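Local coordinates for protein adenine phosphoribosyltransferase (PDB 1QB7) that probably catalyses the transfer of a 5-phosphoribosyl group from phosphoribosyl diphosphate to adenine, giving AMP and diphosphate in the purine salvage pathway, at residues Ala42-Ile47 with Gly82-Pro87; Lys24-Tyr29 with Asp145-Thr150; Arg66-Ala71 with Val168-Ser173. All blocks are in the same frame, centred on the assembly; numbering follows the deposited sequence.

Contact 1: Ala42-Ile47 with Gly82-Pro87; sequences ADVSSI and GFLFGP. With ADE (adenine), chain C.
The carbonyl oxygen of D43, just before the V44 that packs against L84 and F85, is gripped twice by S46: OG lies 2.6 Å from D43 O with a C=O...donor angle of 161°, and the backbone N of S46 bonds to the same oxygen. The D43 carboxylate caps the turn leading into the helix, its OD1 accepting from S45 N from above the carboxylate plane. These bonds fix the turn from which V44 and I47 project inward. V44 meets L84 head on, CG2 lying 3.6 Å from L84 CD1, with CG1 almost as near to the same methyl. That CG2 stands anti to the backbone N of V44 and also reaches the F85 ring, 3.6 Å from CE2, arriving at the ring edge near its plane. Further along the edge, I47 CG2 closes to 3.8 Å of F85 CE1, the two side chains crossing at about a right angle. L84 CB lies over one face of the ring, toward its rim. L54 and I57 of helix 51-67 also pack on F85, and L84 touches F83 of the second subunit. Ahead of the turn, the A42 backbone pairs with the base: A42 N donates to adenine N1 at 3.2 Å and 164°, while adenine N6 donates a hydrogen bond to A42 O, also at 3.2 Å. This double reading of the N1/N6 edge by main chain, next to a buried apolar core, forms part of the adenine pocket of this phosphoribosyltransferase.

Contact 2: Lys24-Tyr29 with Asp145-Thr150; sequences KSYRWY and DDVLAT. With ADE (adenine), chain C.
Y26 is the first residue to leave helical geometry after helix 17-25, and its CA is 11.6 Å from that of D146, where segment 145-150 turns a corner, strand 140-145 and strand 147-148 lying in different sheets, so the backbones stay well apart and the tyrosine side chain spans most of the gap. Its hydroxyl comes within 4.3 Å of V147 CG2, a loose van der Waals approach of hydroxyl to methyl, and is no nearer to the carbonyl oxygen of D146. The polar connection runs through a single water, which lies in the plane of the Y26 ring, 2.8 Å from Y26 OH, and can donate to D146 OD2 over the same distance of 2.8 Å. The other carboxylate oxygen, D146 OD1, forms a salt bridge with NE of R81, whose NH2 bonds to adenine; the carboxylate therefore links the tyrosine and its water to a base-binding arginine. At the helix end, R27 folds back on its own chain: NH1 bonds to K24 O at 3.0 Å and 168°, and to Y26 O at 2.8 Å, with both oxygens in the guanidinium plane. This pins the backbone on either side of S25.

With CG1 anti to the backbone N (chi1 180°), V147 CG2 lies anti to the carbonyl carbon and reaches adenine N6 at 3.9 Å. A149 CB packs close to the base, 3.4 Å from N9. D145 is a ligand of the magnesium ion. Two adjacent acidic residues after a hydrophobic strand, followed by a loop running past the bound adenine, belong to the phosphoribosyl-diphosphate-binding motif of type I phosphoribosyltransferases.

Contact 3: Arg66-Ala71 with Val168-Ser173; sequences RAMSPA and VVEMVS
The flat group here is the E170 carboxylate, and M68 brings a methyl group in over one of its faces, displaced outward on the OE1 side: M68 CE lies 3.9 Å from E170 OE1, a van der Waals contact of methyl and carboxylate oxygen. OE2 is held from helix 51-67, by Y65 OH and by a salt bridge with R64 NE. M68 runs out extended from the loop after that helix, then bends at its last torsion (chi3 -78°), which turns CE to the glutamate while leaving the sulfur facing V169. There M68 SD meets V169 CG1 at 3.6 Å, the two side chains end to end. V169 has helical backbone angles inside strand 167-173, a bulge-like irregularity that accompanies the use of two successive residues, V169 and E170, in one contact. R140 of the adjacent strand extends the patch, touching V169 and P70 and donating from NE to A71 O. The contact is plain packing that lays the end of helix 51-67 and the cis-proline loop after it against strand 167-173, an inner strand of the mixed, largely parallel sheet in the α/β core of this phosphoribosyltransferase fold.

Contacts 1 and 2 have centres 9 Å apart and meet directly: D43 N lies 3.0 Å from R27 O, a probable hydrogen bond that continues the pairing of strands 41-42 and 28-29 by one more bond. Both reach adenine, contact 1 through the main chain of A42 and contact 2 through V147 and A149, with R81 adding a hydrogen bond from NH2. Contact 3 lies farther off, its centre 21 Å from contact 2 and 19 Å from contact 1. It is joined to contact 2 through the central sheet, where D145 N and V172 O are 3.3 Å apart. Thus strand 167-173, packed on M68 at one end, flanks the strand that ends in the magnesium ligand D145.

Contact 1: Ala42-Ile47 with Gly82-Pro87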
ATOM      1  N   ALA A  42       3.975 -11.322 -12.209  1.00 15.50           N
ATOM      2  CA  ALA A  42       3.336 -10.122 -12.752  1.00 16.11           C
ATOM      3  C   ALA A  42       3.562  -8.920 -11.838  1.00 16.84           C
ATOM      4  O   ALA A  42       2.957  -8.818 -10.776  1.00 18.63           O
ATOM      5  CB  ALA A  42       1.856 -10.359 -12.962  1.00 15.88           C
ATOM      6  N   ASP A  43       4.417  -8.007 -12.284  1.00 15.25           N
ATOM      7  CA  ASP A  43       4.789  -6.814 -11.526  1.00 15.78           C
ATOM      8  C   ASP A  43       3.694  -5.737 -11.391  1.00 14.32           C
ATOM      9  O   ASP A  43       3.277  -5.124 -12.378  1.00 13.56           O
ATOM     10  CB  ASP A  43       6.056  -6.228 -12.158  1.00 16.11           C
ATOM     11  CG  ASP A  43       6.669  -5.109 -11.340  1.00 16.86           C
ATOM     12  OD1 ASP A  43       6.302  -4.917 -10.165  1.00 15.19           O
ATOM     13  OD2 ASP A  43       7.540  -4.415 -11.893  1.00 18.92           O
ATOM     14  N   VAL A  44       3.269  -5.484 -10.153  1.00 14.76           N
ATOM     15  CA  VAL A  44       2.238  -4.484  -9.895  1.00 13.33           C
ATOM     16  C   VAL A  44       2.718  -3.077 -10.292  1.00 12.66           C
ATOM     17  O   VAL A  44       1.916  -2.203 -10.621  1.00 12.54           O
ATOM     18  CB  VAL A  44       1.774  -4.529  -8.416  1.00 12.83           C
ATOM     19  CG1 VAL A  44       2.840  -3.953  -7.493  1.00 11.96           C
ATOM     20  CG2 VAL A  44       0.442  -3.811  -8.256  1.00 12.18           C
ATOM     21  N   SER A  45       4.035  -2.883 -10.314  1.00 13.12           N
ATOM     22  CA  SER A  45       4.609  -1.592 -10.695  1.00 13.47           C
ATOM     23  C   SER A  45       4.312  -1.238 -12.146  1.00 13.23           C
ATOM     24  O   SER A  45       4.215  -0.064 -12.485  1.00 13.65           O
ATOM     25  CB  SER A  45       6.122  -1.570 -10.474  1.00 13.23           C
ATOM     26  OG  SER A  45       6.430  -1.576  -9.095  1.00 18.49           O
ATOM     27  N   SER A  46       4.197  -2.247 -13.009  1.00 13.57           N
ATOM     28  CA  SER A  46       3.895  -1.991 -14.416  1.00 13.52           C
ATOM     29  C   SER A  46       2.490  -1.391 -14.538  1.00 14.48           C
ATOM     30  O   SER A  46       2.156  -0.768 -15.542  1.00 16.69           O
ATOM     31  CB  SER A  46       4.006  -3.273 -15.245  1.00 10.77           C
ATOM     32  OG  SER A  46       3.065  -4.234 -14.826  1.00 13.48           O
ATOM     33  N   ILE A  47       1.679  -1.573 -13.503  1.00 13.09           N
ATOM     34  CA  ILE A  47       0.327  -1.036 -13.479  1.00 13.96           C
ATOM     35  C   ILE A  47       0.308   0.349 -12.816  1.00 15.26           C
ATOM     36  O   ILE A  47      -0.197   1.317 -13.402  1.00 14.12           O
ATOM     37  CB  ILE A  47      -0.645  -2.003 -12.743  1.00 13.05           C
ATOM     38  CG1 ILE A  47      -0.677  -3.357 -13.463  1.00 14.56           C
ATOM     39  CG2 ILE A  47      -2.043  -1.401 -12.633  1.00 12.66           C
ATOM     40  CD1 ILE A  47      -0.817  -3.257 -14.990  1.00 13.30           C
ATOM     41  N   GLY A  82      -2.546  -4.666  -2.283  1.00 12.03           N
ATOM     42  CA  GLY A  82      -3.955  -4.303  -2.253  1.00 13.67           C
ATOM     43  C   GLY A  82      -4.104  -2.860  -1.776  1.00 14.25           C
ATOM     44  O   GLY A  82      -5.117  -2.203  -2.040  1.00 14.89           O
ATOM     45  N   PHE A  83      -3.087  -2.371  -1.065  1.00 13.53           N
ATOM     46  CA  PHE A  83      -3.054  -0.999  -0.550  1.00 11.77           C
ATOM     47  C   PHE A  83      -2.927  -0.007  -1.702  1.00 12.44           C
ATOM     48  O   PHE A  83      -3.260   1.168  -1.567  1.00 13.69           O
ATOM     49  CB  PHE A  83      -1.839  -0.795   0.364  1.00 11.62           C
ATOM     50  CG  PHE A  83      -1.918  -1.515   1.684  1.00 13.10           C
ATOM     51  CD1 PHE A  83      -2.953  -2.406   1.968  1.00 13.31           C
ATOM     52  CD2 PHE A  83      -0.952  -1.281   2.662  1.00 12.87           C
ATOM     53  CE1 PHE A  83      -3.020  -3.054   3.208  1.00 13.14           C
ATOM     54  CE2 PHE A  83      -1.011  -1.919   3.896  1.00 11.97           C
ATOM     55  CZ  PHE A  83      -2.049  -2.808   4.171  1.00 14.61           C
ATOM     56  N   LEU A  84      -2.414  -0.490  -2.827  1.00 13.56           N
ATOM     57  CA  LEU A  84      -2.198   0.326  -4.010  1.00 13.49           C
ATOM     58  C   LEU A  84      -3.461   0.698  -4.767  1.00 13.79           C
ATOM     59  O   LEU A  84      -3.486   1.712  -5.464  1.00 15.16           O
ATOM     60  CB  LEU A  84      -1.248  -0.399  -4.969  1.00 14.28           C
ATOM     61  CG  LEU A  84       0.156  -0.703  -4.440  1.00 13.52           C
ATOM     62  CD1 LEU A  84       0.842  -1.697  -5.356  1.00 14.39           C
ATOM     63  CD2 LEU A  84       0.958   0.580  -4.338  1.00 13.29           C
ATOM     64  N   PHE A  85      -4.503  -0.115  -4.638  1.00 12.55           N
ATOM     65  CA  PHE A  85      -5.734   0.139  -5.374  1.00 15.01           C
ATOM     66  C   PHE A  85      -6.947   0.456  -4.516  1.00 16.94           C
ATOM     67  O   PHE A  85      -7.836   1.206  -4.934  1.00 18.54           O
ATOM     68  CB  PHE A  85      -6.041  -1.057  -6.278  1.00 16.78           C
ATOM     69  CG  PHE A  85      -4.908  -1.429  -7.186  1.00 14.42           C
ATOM     70  CD1 PHE A  85      -4.692  -0.733  -8.374  1.00 13.22           C
ATOM     71  CD2 PHE A  85      -4.034  -2.461  -6.839  1.00 15.11           C
ATOM     72  CE1 PHE A  85      -3.623  -1.053  -9.199  1.00 13.43           C
ATOM     73  CE2 PHE A  85      -2.961  -2.789  -7.661  1.00 15.49           C
ATOM     74  CZ  PHE A  85      -2.755  -2.084  -8.843  1.00 15.19           C
ATOM     75  N   GLY A  86      -6.971  -0.108  -3.313  1.00 15.96           N
ATOM     76  CA  GLY A  86      -8.085   0.099  -2.409  1.00 18.48           C
ATOM     77  C   GLY A  86      -8.417   1.537  -2.057  1.00 17.16           C
ATOM     78  O   GLY A  86      -9.537   1.983  -2.308  1.00 15.99           O
ATOM     79  N   PRO A  87      -7.462   2.294  -1.494  1.00 18.26           N
ATOM     80  CA  PRO A  87      -7.671   3.696  -1.105  1.00 18.14           C
ATOM     81  C   PRO A  87      -8.206   4.627  -2.192  1.00 18.74           C
ATOM     82  O   PRO A  87      -9.051   5.478  -1.908  1.00 18.86           O
ATOM     83  CB  PRO A  87      -6.288   4.129  -0.617  1.00 17.95           C
ATOM     84  CG  PRO A  87      -5.719   2.852  -0.058  1.00 17.06           C
ATOM     85  CD  PRO A  87      -6.111   1.839  -1.111  1.00 17.25           C
TER
HETATM   86  N9  ADE C 300       2.092 -15.483  -6.899  0.50 34.88           N
HETATM   87  C8  ADE C 300       2.160 -14.463  -6.029  0.50 35.09           C
HETATM   88  N7  ADE C 300       2.348 -13.274  -6.611  0.50 34.87           N
HETATM   89  C5  ADE C 300       2.401 -13.575  -7.950  0.50 34.38           C
HETATM   90  C6  ADE C 300       2.579 -12.788  -9.094  0.50 34.99           C
HETATM   91  N6  ADE C 300       2.738 -11.468  -9.023  0.50 34.66           N
HETATM   92  N1  ADE C 300       2.579 -13.437 -10.290  0.50 34.67           N
HETATM   93  C2  ADE C 300       2.415 -14.764 -10.329  0.50 34.12           C
HETATM   94  N3  ADE C 300       2.241 -15.607  -9.305  0.50 32.93           N
HETATM   95  C4  ADE C 300       2.246 -14.929  -8.139  0.50 33.79           C

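Contact 2: Lys24-Tyr29 with Asp145-Thr150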
ATOM      1  N   LYS A  24      -1.729  -4.472 -22.270  1.00 17.92           N
ATOM      2  CA  LYS A  24      -0.702  -3.626 -22.863  1.00 18.17           C
ATOM      3  C   LYS A  24       0.330  -3.167 -21.834  1.00 19.69           C
ATOM      4  O   LYS A  24       1.527  -3.164 -22.113  1.00 19.62           O
ATOM      5  CB  LYS A  24      -1.362  -2.409 -23.522  1.00 21.04           C
ATOM      6  CG  LYS A  24      -0.403  -1.385 -24.115  1.00 25.19           C
ATOM      7  CD  LYS A  24      -1.159  -0.139 -24.580  1.00 30.36           C
ATOM      8  CE  LYS A  24      -0.222   1.011 -24.955  1.00 31.84           C
ATOM      9  NZ  LYS A  24       0.627   0.705 -26.142  1.00 33.94           N
ATOM     10  N   SER A  25      -0.137  -2.815 -20.640  1.00 19.75           N
ATOM     11  CA  SER A  25       0.732  -2.327 -19.567  1.00 19.47           C
ATOM     12  C   SER A  25       1.498  -3.367 -18.761  1.00 18.44           C
ATOM     13  O   SER A  25       2.661  -3.147 -18.427  1.00 21.62           O
ATOM     14  CB  SER A  25      -0.065  -1.459 -18.593  1.00 18.48           C
ATOM     15  OG  SER A  25      -0.666  -0.368 -19.263  1.00 20.93           O
ATOM     16  N   TYR A  26       0.858  -4.482 -18.429  1.00 16.41           N
ATOM     17  CA  TYR A  26       1.508  -5.507 -17.617  1.00 15.28           C
ATOM     18  C   TYR A  26       2.869  -5.989 -18.089  1.00 16.75           C
ATOM     19  O   TYR A  26       3.132  -6.111 -19.288  1.00 16.33           O
ATOM     20  CB  TYR A  26       0.593  -6.722 -17.431  1.00 16.21           C
ATOM     21  CG  TYR A  26      -0.002  -6.857 -16.042  1.00 15.87           C
ATOM     22  CD1 TYR A  26       0.815  -6.919 -14.908  1.00 16.06           C
ATOM     23  CD2 TYR A  26      -1.383  -6.918 -15.859  1.00 15.40           C
ATOM     24  CE1 TYR A  26       0.267  -7.032 -13.624  1.00 16.25           C
ATOM     25  CE2 TYR A  26      -1.939  -7.031 -14.588  1.00 16.50           C
ATOM     26  CZ  TYR A  26      -1.110  -7.086 -13.475  1.00 16.41           C
ATOM     27  OH  TYR A  26      -1.662  -7.160 -12.220  1.00 18.44           O
ATOM     28  N   ARG A  27       3.755  -6.196 -17.118  1.00 17.16           N
ATOM     29  CA  ARG A  27       5.092  -6.728 -17.375  1.00 16.99           C
ATOM     30  C   ARG A  27       5.322  -7.819 -16.352  1.00 16.36           C
ATOM     31  O   ARG A  27       4.997  -7.655 -15.173  1.00 16.57           O
ATOM     32  CB  ARG A  27       6.186  -5.663 -17.235  1.00 16.70           C
ATOM     33  CG  ARG A  27       6.205  -4.623 -18.340  1.00 17.69           C
ATOM     34  CD  ARG A  27       6.462  -5.242 -19.701  1.00 17.98           C
ATOM     35  NE  ARG A  27       6.483  -4.240 -20.765  1.00 20.68           N
ATOM     36  CZ  ARG A  27       5.403  -3.737 -21.362  1.00 19.43           C
ATOM     37  NH1 ARG A  27       4.187  -4.144 -21.021  1.00 18.20           N
ATOM     38  NH2 ARG A  27       5.546  -2.828 -22.317  1.00 21.68           N
ATOM     39  N   TRP A  28       5.801  -8.963 -16.820  1.00 16.85           N
ATOM     40  CA  TRP A  28       6.098 -10.077 -15.932  1.00 17.68           C
ATOM     41  C   TRP A  28       7.588 -10.384 -16.011  1.00 17.79           C
ATOM     42  O   TRP A  28       8.252 -10.072 -17.008  1.00 17.39           O
ATOM     43  CB  TRP A  28       5.251 -11.311 -16.267  1.00 17.51           C
ATOM     44  CG  TRP A  28       5.463 -11.891 -17.636  1.00 18.61           C
ATOM     45  CD1 TRP A  28       4.666 -11.717 -18.730  1.00 18.28           C
ATOM     46  CD2 TRP A  28       6.510 -12.788 -18.040  1.00 19.92           C
ATOM     47  NE1 TRP A  28       5.144 -12.454 -19.787  1.00 17.92           N
ATOM     48  CE2 TRP A  28       6.273 -13.120 -19.391  1.00 19.43           C
ATOM     49  CE3 TRP A  28       7.620 -13.347 -17.387  1.00 21.03           C
ATOM     50  CZ2 TRP A  28       7.109 -13.988 -20.106  1.00 20.64           C
ATOM     51  CZ3 TRP A  28       8.452 -14.212 -18.098  1.00 21.94           C
ATOM     52  CH2 TRP A  28       8.189 -14.522 -19.446  1.00 21.38           C
ATOM     53  N   TYR A  29       8.109 -10.991 -14.952  1.00 17.38           N
ATOM     54  CA  TYR A  29       9.527 -11.317 -14.876  1.00 19.74           C
ATOM     55  C   TYR A  29       9.747 -12.761 -14.464  1.00 20.04           C
ATOM     56  O   TYR A  29       8.995 -13.301 -13.653  1.00 21.09           O
ATOM     57  CB  TYR A  29      10.227 -10.400 -13.860  1.00 19.09           C
ATOM     58  CG  TYR A  29      10.147  -8.933 -14.201  1.00 17.66           C
ATOM     59  CD1 TYR A  29       8.992  -8.193 -13.926  1.00 17.52           C
ATOM     60  CD2 TYR A  29      11.211  -8.286 -14.830  1.00 16.98           C
ATOM     61  CE1 TYR A  29       8.898  -6.855 -14.274  1.00 15.83           C
ATOM     62  CE2 TYR A  29      11.126  -6.942 -15.179  1.00 17.69           C
ATOM     63  CZ  TYR A  29       9.966  -6.238 -14.900  1.00 16.14           C
ATOM     64  OH  TYR A  29       9.863  -4.925 -15.267  1.00 19.03           O
ATOM     65  N   ASP A 145      -6.806  -7.096  -3.861  1.00 14.59           N
ATOM     66  CA  ASP A 145      -5.376  -7.393  -3.935  1.00 12.58           C
ATOM     67  C   ASP A 145      -5.065  -7.333  -5.434  1.00 14.10           C
ATOM     68  O   ASP A 145      -5.982  -7.313  -6.257  1.00 14.15           O
ATOM     69  CB  ASP A 145      -5.098  -8.799  -3.377  1.00 14.59           C
ATOM     70  CG  ASP A 145      -3.623  -9.038  -3.053  1.00 13.91           C
ATOM     71  OD1 ASP A 145      -2.803  -8.094  -3.114  1.00 14.30           O
ATOM     72  OD2 ASP A 145      -3.289 -10.189  -2.712  1.00 16.46           O
ATOM     73  N   ASP A 146      -3.791  -7.317  -5.808  1.00 12.99           N
ATOM     74  CA  ASP A 146      -3.461  -7.225  -7.226  1.00 14.26           C
ATOM     75  C   ASP A 146      -3.581  -8.526  -8.009  1.00 13.85           C
ATOM     76  O   ASP A 146      -4.176  -8.552  -9.086  1.00 14.49           O
ATOM     77  CB  ASP A 146      -2.077  -6.599  -7.430  1.00 12.49           C
ATOM     78  CG  ASP A 146      -0.943  -7.506  -6.988  1.00 14.78           C
ATOM     79  OD1 ASP A 146      -1.086  -8.238  -5.987  1.00 14.65           O
ATOM     80  OD2 ASP A 146       0.112  -7.471  -7.647  1.00 16.38           O
ATOM     81  N   VAL A 147      -3.036  -9.604  -7.460  1.00 14.74           N
ATOM     82  CA  VAL A 147      -3.056 -10.897  -8.137  1.00 16.10           C
ATOM     83  C   VAL A 147      -3.702 -12.004  -7.304  1.00 16.87           C
ATOM     84  O   VAL A 147      -3.448 -12.112  -6.103  1.00 17.33           O
ATOM     85  CB  VAL A 147      -1.605 -11.352  -8.499  1.00 15.11           C
ATOM     86  CG1 VAL A 147      -1.623 -12.702  -9.193  1.00 16.25           C
ATOM     87  CG2 VAL A 147      -0.921 -10.322  -9.383  1.00 13.49           C
ATOM     88  N   LEU A 148      -4.594 -12.778  -7.922  1.00 16.50           N
ATOM     89  CA  LEU A 148      -5.196 -13.912  -7.230  1.00 15.07           C
ATOM     90  C   LEU A 148      -4.397 -15.114  -7.721  1.00 16.05           C
ATOM     91  O   LEU A 148      -4.559 -15.548  -8.863  1.00 16.66           O
ATOM     92  CB  LEU A 148      -6.674 -14.100  -7.576  1.00 16.25           C
ATOM     93  CG  LEU A 148      -7.298 -15.297  -6.835  1.00 15.72           C
ATOM     94  CD1 LEU A 148      -7.344 -15.037  -5.342  1.00 17.35           C
ATOM     95  CD2 LEU A 148      -8.685 -15.586  -7.352  1.00 17.80           C
ATOM     96  N   ALA A 149      -3.471 -15.580  -6.889  1.00 16.14           N
ATOM     97  CA  ALA A 149      -2.631 -16.720  -7.228  1.00 16.77           C
ATOM     98  C   ALA A 149      -3.129 -17.984  -6.522  1.00 16.56           C
ATOM     99  O   ALA A 149      -4.052 -18.628  -7.006  1.00 17.45           O
ATOM    100  CB  ALA A 149      -1.190 -16.423  -6.875  1.00 16.54           C
ATOM    101  N   THR A 150      -2.548 -18.330  -5.376  1.00 18.73           N
ATOM    102  CA  THR A 150      -2.984 -19.521  -4.639  1.00 20.57           C
ATOM    103  C   THR A 150      -4.224 -19.260  -3.776  1.00 19.79           C
ATOM    104  O   THR A 150      -4.899 -20.196  -3.351  1.00 21.71           O
ATOM    105  CB  THR A 150      -1.867 -20.100  -3.753  1.00 22.16           C
ATOM    106  OG1 THR A 150      -1.502 -19.143  -2.751  1.00 28.18           O
ATOM    107  CG2 THR A 150      -0.652 -20.451  -4.593  1.00 23.29           C
TER
HETATM  108  N9  ADE C 300       2.092 -15.483  -6.899  0.50 34.88           N
HETATM  109  C8  ADE C 300       2.160 -14.463  -6.029  0.50 35.09           C
HETATM  110  N7  ADE C 300       2.348 -13.274  -6.611  0.50 34.87           N
HETATM  111  C5  ADE C 300       2.401 -13.575  -7.950  0.50 34.38           C
HETATM  112  C6  ADE C 300       2.579 -12.788  -9.094  0.50 34.99           C
HETATM  113  N6  ADE C 300       2.738 -11.468  -9.023  0.50 34.66           N
HETATM  114  N1  ADE C 300       2.579 -13.437 -10.290  0.50 34.67           N
HETATM  115  C2  ADE C 300       2.415 -14.764 -10.329  0.50 34.12           C
HETATM  116  N3  ADE C 300       2.241 -15.607  -9.305  0.50 32.93           N
HETATM  117  C4  ADE C 300       2.246 -14.929  -8.139  0.50 33.79           C
HETATM  118  O   HOH W   1       0.463  -7.117 -10.432  1.00 14.65           O

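Contact 3: Arg66-Ala71 with Val168-Ser173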
ATOM      1  N   ARG A  66     -20.651   2.058  -7.234  1.00 24.52           N
ATOM      2  CA  ARG A  66     -21.667   3.114  -7.144  1.00 25.30           C
ATOM      3  C   ARG A  66     -22.981   2.594  -7.721  1.00 26.88           C
ATOM      4  O   ARG A  66     -24.065   2.972  -7.273  1.00 28.88           O
ATOM      5  CB  ARG A  66     -21.236   4.372  -7.910  1.00 24.08           C
ATOM      6  CG  ARG A  66     -20.283   5.257  -7.138  1.00 25.10           C
ATOM      7  CD  ARG A  66     -20.009   6.579  -7.848  1.00 25.79           C
ATOM      8  NE  ARG A  66     -19.152   7.443  -7.031  1.00 26.71           N
ATOM      9  CZ  ARG A  66     -18.251   8.296  -7.514  1.00 26.97           C
ATOM     10  NH1 ARG A  66     -18.083   8.417  -8.824  1.00 29.29           N
ATOM     11  NH2 ARG A  66     -17.477   8.993  -6.687  1.00 25.96           N
ATOM     12  N   ALA A  67     -22.866   1.715  -8.713  1.00 26.94           N
ATOM     13  CA  ALA A  67     -24.016   1.113  -9.369  1.00 27.83           C
ATOM     14  C   ALA A  67     -24.536  -0.100  -8.596  1.00 29.57           C
ATOM     15  O   ALA A  67     -25.675  -0.531  -8.789  1.00 31.58           O
ATOM     16  CB  ALA A  67     -23.644   0.703 -10.791  1.00 26.30           C
ATOM     17  N   MET A  68     -23.713  -0.627  -7.696  1.00 29.43           N
ATOM     18  CA  MET A  68     -24.075  -1.806  -6.917  1.00 29.80           C
ATOM     19  C   MET A  68     -25.144  -1.571  -5.850  1.00 32.17           C
ATOM     20  O   MET A  68     -25.175  -0.521  -5.198  1.00 33.47           O
ATOM     21  CB  MET A  68     -22.819  -2.403  -6.283  1.00 26.31           C
ATOM     22  CG  MET A  68     -22.976  -3.819  -5.789  1.00 23.79           C
ATOM     23  SD  MET A  68     -21.389  -4.533  -5.349  1.00 24.01           S
ATOM     24  CE  MET A  68     -20.714  -4.942  -6.940  1.00 19.92           C
ATOM     25  N   SER A  69     -26.006  -2.568  -5.668  1.00 34.29           N
ATOM     26  CA  SER A  69     -27.077  -2.497  -4.681  1.00 38.12           C
ATOM     27  C   SER A  69     -27.359  -3.870  -4.053  1.00 38.66           C
ATOM     28  O   SER A  69     -27.610  -4.848  -4.765  1.00 40.89           O
ATOM     29  CB  SER A  69     -28.350  -1.935  -5.320  1.00 39.87           C
ATOM     30  OG  SER A  69     -29.342  -1.695  -4.335  1.00 44.79           O
ATOM     31  N   PRO A  70     -27.233  -3.979  -2.714  1.00 37.76           N
ATOM     32  CA  PRO A  70     -26.845  -2.892  -1.805  1.00 35.45           C
ATOM     33  C   PRO A  70     -25.358  -2.555  -1.950  1.00 32.59           C
ATOM     34  O   PRO A  70     -24.534  -3.428  -2.248  1.00 32.45           O
ATOM     35  CB  PRO A  70     -27.178  -3.467  -0.425  1.00 35.58           C
ATOM     36  CG  PRO A  70     -26.931  -4.937  -0.605  1.00 36.94           C
ATOM     37  CD  PRO A  70     -27.548  -5.208  -1.960  1.00 38.55           C
ATOM     38  N   ALA A  71     -25.034  -1.278  -1.773  1.00 30.36           N
ATOM     39  CA  ALA A  71     -23.665  -0.790  -1.901  1.00 27.61           C
ATOM     40  C   ALA A  71     -22.703  -1.282  -0.813  1.00 26.76           C
ATOM     41  O   ALA A  71     -23.107  -1.549   0.325  1.00 25.63           O
ATOM     42  CB  ALA A  71     -23.670   0.730  -1.947  1.00 29.48           C
ATOM     43  N   VAL A 168     -18.980 -10.791   2.722  1.00 20.52           N
ATOM     44  CA  VAL A 168     -18.057 -10.462   1.641  1.00 20.96           C
ATOM     45  C   VAL A 168     -18.870 -10.160   0.380  1.00 21.32           C
ATOM     46  O   VAL A 168     -19.727 -10.957  -0.018  1.00 21.30           O
ATOM     47  CB  VAL A 168     -17.094 -11.646   1.357  1.00 18.97           C
ATOM     48  CG1 VAL A 168     -16.303 -11.414   0.070  1.00 18.59           C
ATOM     49  CG2 VAL A 168     -16.152 -11.843   2.536  1.00 20.49           C
ATOM     50  N   VAL A 169     -18.638  -8.988  -0.208  1.00 19.46           N
ATOM     51  CA  VAL A 169     -19.323  -8.594  -1.434  1.00 18.29           C
ATOM     52  C   VAL A 169     -18.713  -9.421  -2.556  1.00 18.54           C
ATOM     53  O   VAL A 169     -19.419 -10.116  -3.292  1.00 19.14           O
ATOM     54  CB  VAL A 169     -19.131  -7.088  -1.735  1.00 17.45           C
ATOM     55  CG1 VAL A 169     -19.679  -6.735  -3.111  1.00 14.20           C
ATOM     56  CG2 VAL A 169     -19.829  -6.259  -0.672  1.00 18.98           C
ATOM     57  N   GLU A 170     -17.388  -9.366  -2.644  1.00 16.97           N
ATOM     58  CA  GLU A 170     -16.635 -10.102  -3.647  1.00 17.73           C
ATOM     59  C   GLU A 170     -15.143  -9.918  -3.420  1.00 17.66           C
ATOM     60  O   GLU A 170     -14.718  -8.989  -2.729  1.00 17.26           O
ATOM     61  CB  GLU A 170     -16.993  -9.615  -5.059  1.00 18.29           C
ATOM     62  CG  GLU A 170     -16.615  -8.166  -5.321  1.00 18.34           C
ATOM     63  CD  GLU A 170     -17.311  -7.567  -6.526  1.00 18.49           C
ATOM     64  OE1 GLU A 170     -18.349  -8.102  -6.959  1.00 20.12           O
ATOM     65  OE2 GLU A 170     -16.821  -6.545  -7.038  1.00 17.86           O
ATOM     66  N   MET A 171     -14.366 -10.854  -3.956  1.00 16.64           N
ATOM     67  CA  MET A 171     -12.916 -10.808  -3.888  1.00 16.45           C
ATOM     68  C   MET A 171     -12.501 -10.296  -5.259  1.00 19.04           C
ATOM     69  O   MET A 171     -12.782 -10.941  -6.269  1.00 18.45           O
ATOM     70  CB  MET A 171     -12.352 -12.208  -3.661  1.00 17.56           C
ATOM     71  CG  MET A 171     -10.830 -12.328  -3.796  1.00 20.21           C
ATOM     72  SD  MET A 171      -9.864 -11.412  -2.573  1.00 21.06           S
ATOM     73  CE  MET A 171      -8.443 -10.921  -3.557  1.00 22.62           C
ATOM     74  N   VAL A 172     -11.900  -9.110  -5.305  1.00 19.25           N
ATOM     75  CA  VAL A 172     -11.463  -8.538  -6.576  1.00 19.86           C
ATOM     76  C   VAL A 172      -9.948  -8.494  -6.715  1.00 17.76           C
ATOM     77  O   VAL A 172      -9.230  -8.213  -5.757  1.00 17.42           O
ATOM     78  CB  VAL A 172     -12.071  -7.114  -6.820  1.00 23.18           C
ATOM     79  CG1 VAL A 172     -11.780  -6.200  -5.659  1.00 25.80           C
ATOM     80  CG2 VAL A 172     -11.525  -6.499  -8.116  1.00 22.43           C
ATOM     81  N   SER A 173      -9.474  -8.833  -7.907  1.00 16.54           N
ATOM     82  CA  SER A 173      -8.051  -8.813  -8.210  1.00 16.55           C
ATOM     83  C   SER A 173      -7.844  -8.220  -9.603  1.00 17.14           C
ATOM     84  O   SER A 173      -8.730  -8.300 -10.454  1.00 17.64           O
ATOM     85  CB  SER A 173      -7.447 -10.223  -8.121  1.00 15.92           C
ATOM     86  OG  SER A 173      -8.045 -11.126  -9.030  1.00 16.52           O
TER